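Local coordinates for protein methylenetetrahydrofolate--tRNA-(uracil-5-)-methyltransferase TrmFO (Thermus thermophilus, PDB 3G5S) that is a folate- and FAD-dependent methyltransferase that probably forms 5-methyluridine at position 54 of tRNAs, using methylenetetrahydrofolate as the carbon source, at residues Cys223-Glu227 and Gly276-Leu281; Leu154-Ala160 and Val306-Tyr312. All coordinates share one frame. Residue numbers count along the deposited sequence, not the author numbering.

Interaction 1: residues Cys223-Glu227 and Gly276-Leu281. With GSH (glutathione), chain C.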
ATOM      1  N   CYS A 223      -6.526   9.607 -17.917  1.00 21.19           N
ATOM      2  CA  CYS A 223      -7.024   8.556 -17.043  1.00 19.25           C
ATOM      3  C   CYS A 223      -8.299   9.045 -16.366  1.00 19.80           C
ATOM      4  O   CYS A 223      -8.251   9.882 -15.466  1.00 22.31           O
ATOM      5  CB  CYS A 223      -5.967   8.210 -15.996  1.00 20.08           C
ATOM      6  SG  CYS A 223      -6.490   6.977 -14.790  1.00 22.00           S
ATOM      7  N   VAL A 224      -9.436   8.520 -16.802  1.00 19.03           N
ATOM      8  CA  VAL A 224     -10.733   9.009 -16.342  1.00 19.60           C
ATOM      9  C   VAL A 224     -11.402   7.970 -15.447  1.00 18.26           C
ATOM     10  O   VAL A 224     -11.496   6.807 -15.819  1.00 19.15           O
ATOM     11  CB  VAL A 224     -11.663   9.317 -17.534  1.00 20.79           C
ATOM     12  CG1 VAL A 224     -12.977   9.918 -17.054  1.00 21.11           C
ATOM     13  CG2 VAL A 224     -10.972  10.253 -18.515  1.00 21.61           C
ATOM     14  N   PRO A 225     -11.859   8.385 -14.257  1.00 19.32           N
ATOM     15  CA  PRO A 225     -12.530   7.449 -13.345  1.00 19.07           C
ATOM     16  C   PRO A 225     -13.742   6.815 -14.026  1.00 17.18           C
ATOM     17  O   PRO A 225     -14.413   7.495 -14.802  1.00 17.31           O
ATOM     18  CB  PRO A 225     -12.980   8.346 -12.188  1.00 21.20           C
ATOM     19  CG  PRO A 225     -12.113   9.561 -12.273  1.00 22.23           C
ATOM     20  CD  PRO A 225     -11.813   9.754 -13.719  1.00 20.70           C
ATOM     21  N   VAL A 226     -14.027   5.545 -13.744  1.00 16.66           N
ATOM     22  CA  VAL A 226     -15.134   4.868 -14.424  1.00 16.91           C
ATOM     23  C   VAL A 226     -16.473   5.544 -14.189  1.00 17.63           C
ATOM     24  O   VAL A 226     -17.329   5.547 -15.071  1.00 18.31           O
ATOM     25  CB  VAL A 226     -15.264   3.374 -14.049  1.00 18.54           C
ATOM     26  CG1 VAL A 226     -14.160   2.573 -14.680  1.00 20.16           C
ATOM     27  CG2 VAL A 226     -15.286   3.181 -12.536  1.00 17.38           C
ATOM     28  N   GLU A 227     -16.664   6.107 -13.003  1.00 17.05           N
ATOM     29  CA  GLU A 227     -17.917   6.781 -12.702  1.00 18.53           C
ATOM     30  C   GLU A 227     -18.066   8.041 -13.555  1.00 19.47           C
ATOM     31  O   GLU A 227     -19.178   8.450 -13.880  1.00 22.41           O
ATOM     32  CB  GLU A 227     -18.041   7.093 -11.204  1.00 19.84           C
ATOM     33  CG  GLU A 227     -16.995   8.048 -10.650  1.00 20.28           C
ATOM     34  CD  GLU A 227     -15.735   7.352 -10.153  1.00 18.28           C
ATOM     35  OE1 GLU A 227     -15.485   6.186 -10.531  1.00 18.40           O
ATOM     36  OE2 GLU A 227     -14.989   7.981  -9.375  1.00 19.71           O
ATOM     37  N   GLY A 276      -9.364  -1.735 -15.636  1.00 12.06           N
ATOM     38  CA  GLY A 276      -9.905  -0.500 -16.165  1.00 12.97           C
ATOM     39  C   GLY A 276     -10.961   0.146 -15.285  1.00 12.56           C
ATOM     40  O   GLY A 276     -11.713   1.001 -15.752  1.00 14.21           O
ATOM     41  N   PHE A 277     -11.002  -0.245 -14.010  1.00 11.67           N
ATOM     42  CA  PHE A 277     -11.990   0.280 -13.070  1.00 11.56           C
ATOM     43  C   PHE A 277     -11.407   1.245 -12.045  1.00 11.47           C
ATOM     44  O   PHE A 277     -11.844   1.304 -10.902  1.00 12.19           O
ATOM     45  CB  PHE A 277     -12.798  -0.854 -12.427  1.00 13.10           C
ATOM     46  CG  PHE A 277     -13.998  -1.237 -13.240  1.00 13.05           C
ATOM     47  CD1 PHE A 277     -13.864  -1.988 -14.398  1.00 13.40           C
ATOM     48  CD2 PHE A 277     -15.257  -0.779 -12.895  1.00 14.40           C
ATOM     49  CE1 PHE A 277     -14.977  -2.297 -15.173  1.00 14.09           C
ATOM     50  CE2 PHE A 277     -16.362  -1.085 -13.665  1.00 15.27           C
ATOM     51  CZ  PHE A 277     -16.226  -1.845 -14.801  1.00 15.09           C
ATOM     52  N   GLN A 278     -10.422   2.023 -12.479  1.00 11.78           N
ATOM     53  CA  GLN A 278      -9.939   3.127 -11.667  1.00 12.81           C
ATOM     54  C   GLN A 278     -11.133   3.967 -11.226  1.00 12.67           C
ATOM     55  O   GLN A 278     -12.048   4.229 -12.008  1.00 13.81           O
ATOM     56  CB  GLN A 278      -8.935   3.981 -12.448  1.00 15.20           C
ATOM     57  CG  GLN A 278      -9.511   4.697 -13.668  1.00 17.10           C
ATOM     58  CD  GLN A 278      -9.618   3.812 -14.906  1.00 16.98           C
ATOM     59  OE1 GLN A 278      -9.122   2.683 -14.931  1.00 16.63           O
ATOM     60  NE2 GLN A 278     -10.259   4.338 -15.952  1.00 18.53           N
ATOM     61  N   THR A 279     -11.129   4.382  -9.966  1.00 13.84           N
ATOM     62  CA  THR A 279     -12.309   5.018  -9.405  1.00 14.74           C
ATOM     63  C   THR A 279     -11.982   5.864  -8.189  1.00 15.31           C
ATOM     64  O   THR A 279     -11.021   5.586  -7.466  1.00 15.55           O
ATOM     65  CB  THR A 279     -13.363   3.964  -9.011  1.00 14.81           C
ATOM     66  OG1 THR A 279     -14.530   4.616  -8.504  1.00 15.59           O
ATOM     67  CG2 THR A 279     -12.820   3.029  -7.937  1.00 15.02           C
ATOM     68  N   GLY A 280     -12.795   6.895  -7.976  1.00 16.24           N
ATOM     69  CA  GLY A 280     -12.714   7.714  -6.783  1.00 16.53           C
ATOM     70  C   GLY A 280     -13.958   7.587  -5.924  1.00 17.46           C
ATOM     71  O   GLY A 280     -14.186   8.400  -5.034  1.00 19.14           O
ATOM     72  N   LEU A 281     -14.767   6.571  -6.194  1.00 16.37           N
ATOM     73  CA  LEU A 281     -15.992   6.358  -5.432  1.00 17.11           C
ATOM     74  C   LEU A 281     -15.705   6.058  -3.968  1.00 15.85           C
ATOM     75  O   LEU A 281     -14.672   5.481  -3.633  1.00 14.61           O
ATOM     76  CB  LEU A 281     -16.787   5.203  -6.028  1.00 18.38           C
ATOM     77  CG  LEU A 281     -17.472   5.475  -7.370  1.00 21.31           C
ATOM     78  CD1 LEU A 281     -18.159   4.222  -7.877  1.00 23.64           C
ATOM     79  CD2 LEU A 281     -18.468   6.627  -7.259  1.00 23.13           C
TER
HETATM   80  N1  GSH C 445      -0.466   4.627 -11.679  1.00 19.92           N
HETATM   81  CA1 GSH C 445       0.465   4.001 -12.599  0.85 23.74           C
HETATM   82  C1  GSH C 445       0.959   4.950 -13.680  0.96 25.82           C
HETATM   83  O11 GSH C 445       0.601   6.295 -13.604  0.79 27.54           O
HETATM   84  O12 GSH C 445       1.852   4.613 -14.386  0.75 27.37           O
HETATM   85  CB1 GSH C 445      -0.024   2.670 -13.164  0.92 22.02           C
HETATM   86  CG1 GSH C 445      -0.953   2.713 -14.371  0.85 20.65           C
HETATM   87  CD1 GSH C 445      -2.373   3.237 -14.176  0.78 20.34           C
HETATM   88  OE1 GSH C 445      -2.718   3.800 -13.187  0.78 20.94           O
HETATM   89  N2  GSH C 445      -3.305   3.000 -15.242  0.76 20.07           N
HETATM   90  CA2 GSH C 445      -4.681   3.359 -15.101  0.90 19.80           C
HETATM   91  C2  GSH C 445      -5.578   2.143 -14.892  0.89 19.19           C
HETATM   92  O2  GSH C 445      -5.969   1.523 -15.824  0.89 21.38           O
HETATM   93  CB2 GSH C 445      -5.064   4.165 -16.331  0.88 20.69           C
HETATM   94  SG2 GSH C 445      -6.688   4.952 -16.313  0.80 22.26           S
HETATM   95  N3  GSH C 445      -6.290   2.065 -13.631  0.92 17.58           N
HETATM   96  CA3 GSH C 445      -7.289   1.035 -13.443  0.92 18.08           C
HETATM   97  C3  GSH C 445      -6.717  -0.356 -13.214  0.83 18.59           C
HETATM   98  O31 GSH C 445      -7.259  -1.341 -13.610  0.90 19.09           O
HETATM   99  O32 GSH C 445      -5.410  -0.401 -12.773  0.80 19.48           O
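The carboxylate of Glu227 clasps the Thr279-Leu281 turn with both oxygens: Thr279 OG1 donates to Glu227 OE1 at 2.7 Å, and Gly280 N donates to Glu227 OE2 at 2.8 Å with an N-H...O angle of 156°. The turn is itself an ST turn, because Thr279 OG1 accepts from Leu281 N at 3.0 Å; the threonine hydroxyl thus links the acid to the backbone two residues on. Glu227 belongs to the first turn of helix 226-231, whose N-cap position is Pro225. The amide at the start of this helix cannot find an acceptor one turn earlier, and Val226 N instead donates to Gln278 O at 2.9 Å and 166°. Pro225 CA adds a CA-H...O contact to the same Gln278 O at 3.5 Å. The Gln278 side chain reaches to the residues just before helix 226-231, where its NE2 gives an almost linear bond to Val224 O (2.8 Å, 174°). These bonds tie the helix start to the loop between strand 271-274 and helix 283-290; the two segments together bury 407 Å². Outside this framework, Val226 provides the main apolar packing. Val226 CG1 sits over one face of the Phe277 ring, 4.3 Å from the centroid and 24° off the normal, a CH-pi contact; from helix 193-205, Phe199 touches Phe277 and Leu203 touches Leu281. At the glutathione pocket, Gly276 N donates to GSH O31 at 2.9 Å, while Cys223 SG lies 2.5 Å from GSH SG2, well inside van der Waals separation but longer than a standard disulfide bond.

Interaction 2: residues Leu154-Ala160 and Val306-Tyr312. With GSH (glutathione), chain C.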
ATOM      1  N   LEU A 154       8.550   5.232 -12.161  1.00 12.03           N
ATOM      2  CA  LEU A 154       8.017   6.118 -11.140  1.00 12.76           C
ATOM      3  C   LEU A 154       6.708   6.699 -11.658  1.00 13.65           C
ATOM      4  O   LEU A 154       6.640   7.164 -12.794  1.00 15.90           O
ATOM      5  CB  LEU A 154       9.009   7.229 -10.788  1.00 13.77           C
ATOM      6  CG  LEU A 154       8.548   8.243  -9.739  1.00 14.64           C
ATOM      7  CD1 LEU A 154       9.719   8.774  -8.928  1.00 17.29           C
ATOM      8  CD2 LEU A 154       7.781   9.393 -10.391  1.00 18.09           C
ATOM      9  N   ALA A 155       5.668   6.635 -10.834  1.00 12.47           N
ATOM     10  CA  ALA A 155       4.367   7.186 -11.171  1.00 14.24           C
ATOM     11  C   ALA A 155       4.071   8.384 -10.282  1.00 13.81           C
ATOM     12  O   ALA A 155       4.600   8.487  -9.172  1.00 13.07           O
ATOM     13  CB  ALA A 155       3.293   6.122 -11.013  1.00 16.54           C
ATOM     14  N   TYR A 156       3.213   9.279 -10.776  1.00 16.09           N
ATOM     15  CA  TYR A 156       2.827  10.479 -10.040  1.00 17.46           C
ATOM     16  C   TYR A 156       1.403  10.411  -9.498  1.00 16.84           C
ATOM     17  O   TYR A 156       1.000  11.273  -8.721  1.00 18.37           O
ATOM     18  CB  TYR A 156       2.981  11.724 -10.913  1.00 19.82           C
ATOM     19  CG  TYR A 156       4.417  12.066 -11.219  1.00 21.34           C
ATOM     20  CD1 TYR A 156       5.238  12.627 -10.253  1.00 22.05           C
ATOM     21  CD2 TYR A 156       4.955  11.819 -12.472  1.00 24.28           C
ATOM     22  CE1 TYR A 156       6.559  12.935 -10.528  1.00 22.87           C
ATOM     23  CE2 TYR A 156       6.270  12.125 -12.758  1.00 24.30           C
ATOM     24  CZ  TYR A 156       7.068  12.682 -11.782  1.00 24.01           C
ATOM     25  OH  TYR A 156       8.380  12.988 -12.067  1.00 25.97           O
ATOM     26  N   TYR A 157       0.641   9.411  -9.925  1.00 16.07           N
ATOM     27  CA  TYR A 157      -0.708   9.195  -9.412  1.00 17.05           C
ATOM     28  C   TYR A 157      -0.968   7.703  -9.381  1.00 16.72           C
ATOM     29  O   TYR A 157      -0.332   6.943 -10.107  1.00 16.57           O
ATOM     30  CB  TYR A 157      -1.765   9.928 -10.256  1.00 18.94           C
ATOM     31  CG  TYR A 157      -1.924   9.453 -11.688  1.00 21.64           C
ATOM     32  CD1 TYR A 157      -2.717   8.353 -11.998  1.00 22.11           C
ATOM     33  CD2 TYR A 157      -1.315  10.133 -12.733  1.00 24.41           C
ATOM     34  CE1 TYR A 157      -2.876   7.931 -13.311  1.00 23.84           C
ATOM     35  CE2 TYR A 157      -1.469   9.720 -14.046  1.00 25.21           C
ATOM     36  CZ  TYR A 157      -2.252   8.620 -14.330  1.00 25.22           C
ATOM     37  OH  TYR A 157      -2.408   8.209 -15.637  1.00 27.31           O
ATOM     38  N   ASP A 158      -1.956   7.254  -8.607  0.62 16.89           N
ATOM     39  CA  ASP A 158      -2.212   5.804  -8.507  0.62 17.80           C
ATOM     40  C   ASP A 158      -3.298   5.185  -9.418  0.62 20.80           C
ATOM     41  O   ASP A 158      -3.029   4.219 -10.134  0.62 21.62           O
ATOM     42  CB  ASP A 158      -2.389   5.354  -7.050  0.62 15.87           C
ATOM     43  CG  ASP A 158      -3.286   6.268  -6.250  0.62 16.88           C
ATOM     44  OD1 ASP A 158      -4.139   6.961  -6.847  0.62 17.36           O
ATOM     45  OD2 ASP A 158      -3.140   6.277  -5.009  0.62 19.89           O
ATOM     46  N   ALA A 159      -4.515   5.716  -9.383  0.62 20.33           N
ATOM     47  CA  ALA A 159      -5.576   5.227 -10.264  0.62 16.38           C
ATOM     48  C   ALA A 159      -5.794   3.719 -10.123  0.62 14.88           C
ATOM     49  O   ALA A 159      -5.813   2.983 -11.103  0.62 18.42           O
ATOM     50  CB  ALA A 159      -5.283   5.591 -11.715  0.62 16.87           C
ATOM     51  N   ALA A 160      -5.961   3.271  -8.892  1.00 13.48           N
ATOM     52  CA  ALA A 160      -6.184   1.874  -8.586  1.00 12.96           C
ATOM     53  C   ALA A 160      -7.636   1.481  -8.790  1.00 11.77           C
ATOM     54  O   ALA A 160      -8.546   2.237  -8.470  1.00 12.19           O
ATOM     55  CB  ALA A 160      -5.765   1.588  -7.166  1.00 14.47           C
ATOM     56  N   VAL A 306      -8.845   3.817  -5.802  1.00 12.61           N
ATOM     57  CA  VAL A 306      -8.592   5.204  -5.438  1.00 13.07           C
ATOM     58  C   VAL A 306      -7.960   5.941  -6.609  1.00 13.95           C
ATOM     59  O   VAL A 306      -7.353   5.325  -7.487  1.00 14.64           O
ATOM     60  CB  VAL A 306      -7.649   5.334  -4.227  1.00 14.31           C
ATOM     61  CG1 VAL A 306      -8.274   4.712  -2.992  1.00 16.97           C
ATOM     62  CG2 VAL A 306      -6.284   4.732  -4.540  1.00 15.27           C
HETATM   63  N   MSE A 307      -8.113   7.263  -6.605  1.00 14.79           N
HETATM   64  CA  MSE A 307      -7.577   8.143  -7.638  1.00 18.27           C
HETATM   65  C   MSE A 307      -6.967   9.348  -6.967  1.00 17.02           C
HETATM   66  O   MSE A 307      -7.687  10.283  -6.629  1.00 19.35           O
HETATM   67  CB  MSE A 307      -8.703   8.698  -8.518  1.00 23.82           C
HETATM   68  CG  MSE A 307      -9.415   7.721  -9.420  1.00 28.38           C
HETATM   69 SE   MSE A 307      -8.688   7.651 -11.236  1.00 31.50          SE
HETATM   70  CE  MSE A 307      -8.383   9.539 -11.584  1.00 30.39           C
ATOM     71  N   HIS A 308      -5.661   9.361  -6.767  1.00 15.95           N
ATOM     72  CA  HIS A 308      -5.076  10.584  -6.250  1.00 18.23           C
ATOM     73  C   HIS A 308      -3.628  10.803  -6.627  1.00 16.10           C
ATOM     74  O   HIS A 308      -2.940   9.909  -7.125  1.00 15.44           O
ATOM     75  CB  HIS A 308      -5.273  10.733  -4.735  1.00 23.68           C
ATOM     76  CG  HIS A 308      -4.982   9.494  -3.949  1.00 27.61           C
ATOM     77  ND1 HIS A 308      -3.723   8.944  -3.861  1.00 29.46           N
ATOM     78  CD2 HIS A 308      -5.790   8.714  -3.192  1.00 27.83           C
ATOM     79  CE1 HIS A 308      -3.767   7.872  -3.086  1.00 28.91           C
ATOM     80  NE2 HIS A 308      -5.010   7.706  -2.677  1.00 28.53           N
ATOM     81  N   ARG A 309      -3.197  12.033  -6.398  1.00 17.22           N
ATOM     82  CA  ARG A 309      -1.808  12.411  -6.516  1.00 17.71           C
ATOM     83  C   ARG A 309      -0.995  11.593  -5.517  1.00 17.19           C
ATOM     84  O   ARG A 309      -1.280  11.599  -4.318  1.00 19.21           O
ATOM     85  CB  ARG A 309      -1.681  13.903  -6.230  1.00 19.87           C
ATOM     86  CG  ARG A 309      -0.274  14.396  -6.064  1.00 22.17           C
ATOM     87  CD  ARG A 309       0.392  14.632  -7.397  1.00 23.85           C
ATOM     88  NE  ARG A 309       1.715  15.197  -7.186  1.00 24.50           N
ATOM     89  CZ  ARG A 309       2.810  14.467  -7.009  1.00 24.22           C
ATOM     90  NH1 ARG A 309       2.739  13.146  -7.043  1.00 22.26           N
ATOM     91  NH2 ARG A 309       3.977  15.058  -6.806  1.00 25.99           N
ATOM     92  N   ASN A 310       0.014  10.892  -6.018  1.00 16.13           N
ATOM     93  CA  ASN A 310       0.740   9.915  -5.213  1.00 14.53           C
ATOM     94  C   ASN A 310       1.980   9.478  -5.968  1.00 13.04           C
ATOM     95  O   ASN A 310       1.888   8.688  -6.899  1.00 14.99           O
ATOM     96  CB  ASN A 310      -0.174   8.701  -4.948  1.00 16.20           C
ATOM     97  CG  ASN A 310       0.406   7.703  -3.941  1.00 17.55           C
ATOM     98  OD1 ASN A 310       0.227   7.843  -2.730  1.00 20.28           O
ATOM     99  ND2 ASN A 310       1.066   6.664  -4.447  1.00 17.59           N
ATOM    100  N   THR A 311       3.141   9.995  -5.579  1.00 12.84           N
ATOM    101  CA  THR A 311       4.401   9.557  -6.174  1.00 11.88           C
ATOM    102  C   THR A 311       4.849   8.239  -5.569  1.00 11.39           C
ATOM    103  O   THR A 311       4.940   8.106  -4.347  1.00 12.07           O
ATOM    104  CB  THR A 311       5.487  10.600  -5.978  1.00 13.16           C
ATOM    105  OG1 THR A 311       5.120  11.768  -6.716  1.00 15.19           O
ATOM    106  CG2 THR A 311       6.810  10.096  -6.499  1.00 14.04           C
ATOM    107  N   TYR A 312       5.135   7.267  -6.426  1.00 10.66           N
ATOM    108  CA  TYR A 312       5.604   5.974  -5.957  1.00 10.64           C
ATOM    109  C   TYR A 312       6.371   5.231  -7.043  1.00 10.79           C
ATOM    110  O   TYR A 312       6.220   5.499  -8.237  1.00 11.75           O
ATOM    111  CB  TYR A 312       4.434   5.123  -5.416  1.00 10.47           C
ATOM    112  CG  TYR A 312       3.484   4.625  -6.485  1.00 10.29           C
ATOM    113  CD1 TYR A 312       2.536   5.469  -7.053  1.00 11.55           C
ATOM    114  CD2 TYR A 312       3.534   3.313  -6.932  1.00 10.77           C
ATOM    115  CE1 TYR A 312       1.671   5.016  -8.036  1.00 11.87           C
ATOM    116  CE2 TYR A 312       2.669   2.851  -7.913  1.00 11.57           C
ATOM    117  CZ  TYR A 312       1.739   3.709  -8.466  1.00 11.32           C
ATOM    118  OH  TYR A 312       0.871   3.276  -9.448  1.00 12.27           O
TER
HETATM  119  N1  GSH C 445      -0.466   4.627 -11.679  1.00 19.92           N
HETATM  120  CA1 GSH C 445       0.465   4.001 -12.599  0.85 23.74           C
HETATM  121  C1  GSH C 445       0.959   4.950 -13.680  0.96 25.82           C
HETATM  122  O11 GSH C 445       0.601   6.295 -13.604  0.79 27.54           O
HETATM  123  O12 GSH C 445       1.852   4.613 -14.386  0.75 27.37           O
HETATM  124  CB1 GSH C 445      -0.024   2.670 -13.164  0.92 22.02           C
HETATM  125  CG1 GSH C 445      -0.953   2.713 -14.371  0.85 20.65           C
HETATM  126  CD1 GSH C 445      -2.373   3.237 -14.176  0.78 20.34           C
HETATM  127  OE1 GSH C 445      -2.718   3.800 -13.187  0.78 20.94           O
HETATM  128  N2  GSH C 445      -3.305   3.000 -15.242  0.76 20.07           N
HETATM  129  CA2 GSH C 445      -4.681   3.359 -15.101  0.90 19.80           C
HETATM  130  C2  GSH C 445      -5.578   2.143 -14.892  0.89 19.19           C
HETATM  131  O2  GSH C 445      -5.969   1.523 -15.824  0.89 21.38           O
HETATM  132  CB2 GSH C 445      -5.064   4.165 -16.331  0.88 20.69           C
HETATM  133  SG2 GSH C 445      -6.688   4.952 -16.313  0.80 22.26           S
HETATM  134  N3  GSH C 445      -6.290   2.065 -13.631  0.92 17.58           N
HETATM  135  CA3 GSH C 445      -7.289   1.035 -13.443  0.92 18.08           C
HETATM  136  C3  GSH C 445      -6.717  -0.356 -13.214  0.83 18.59           C
HETATM  137  O31 GSH C 445      -7.259  -1.341 -13.610  0.90 19.09           O
HETATM  138  O32 GSH C 445      -5.410  -0.401 -12.773  0.80 19.48           O
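One wall of the glutathione pocket is made here, largely from backbone carbonyls. The ligand's amino nitrogen GSH N1 donates to Tyr157 O at 2.8 Å, Asp158 O at 3.0 Å and Tyr312 OH at 2.9 Å, and GSH N3 donates to Ala159 O at 2.7 Å. Tyr312 OH is also hydrogen-bonded to Phe390 O, and GSH O11 lies over a face of the Tyr157 ring. The wall includes a small antiparallel sheet of strands 154-155 and 309-313, in which Ala155 and Tyr312 form a hydrogen-bonded pair. Ala155 N donates to Tyr312 O at 2.9 Å. In return, Tyr312 N donates to Ala155 O at 3.1 Å. Ala155 CB lies 3.6 Å from Tyr312 CE1. The register then shifts by one residue before the non-hydrogen-bonded pair Tyr157-Arg309, which defines a beta bulge. At the bulge Tyr156 O accepts twice, from Asn310 N at 2.9 Å and from Arg309 NH1 at 3.1 Å; the same NH1 donates to Thr311 OG1 at 2.8 Å. Beyond it, Asp158 grips His308 by its backbone: Asp158 N donates to His308 O at 3.2 Å, and His308 N to Asp158 OD1 at 2.8 Å. Asp158 OD1 also accepts from Ala159 N at 2.9 Å. Past Ala159, whose phi/psi of 55/51 bends the chain, Ala160 N reaches Val306 O at 2.9 Å with a bent angle of 130°.

Both contacts border the same glutathione, and their centres lie about 13 Å apart. Interaction 1 is the more buried in composition, with no exposed residue, yet sits farther from the chain centre (about 18 Å against about 11 Å for interaction 2). Three of its four hydrogen bonds involve side chains, at a helix start; interaction 2 is mainly backbone pairing, six of its eight, over a larger area, 679 against 407 Å². They meet directly: Thr279 O packs 3.3 Å from CG of Met307, a selenomethionine, and Cys223 SG 3.6 Å from Ala159 CB. Interaction 2 also approaches the flavin, the Asn310 side chain lying about 6 Å from FAD.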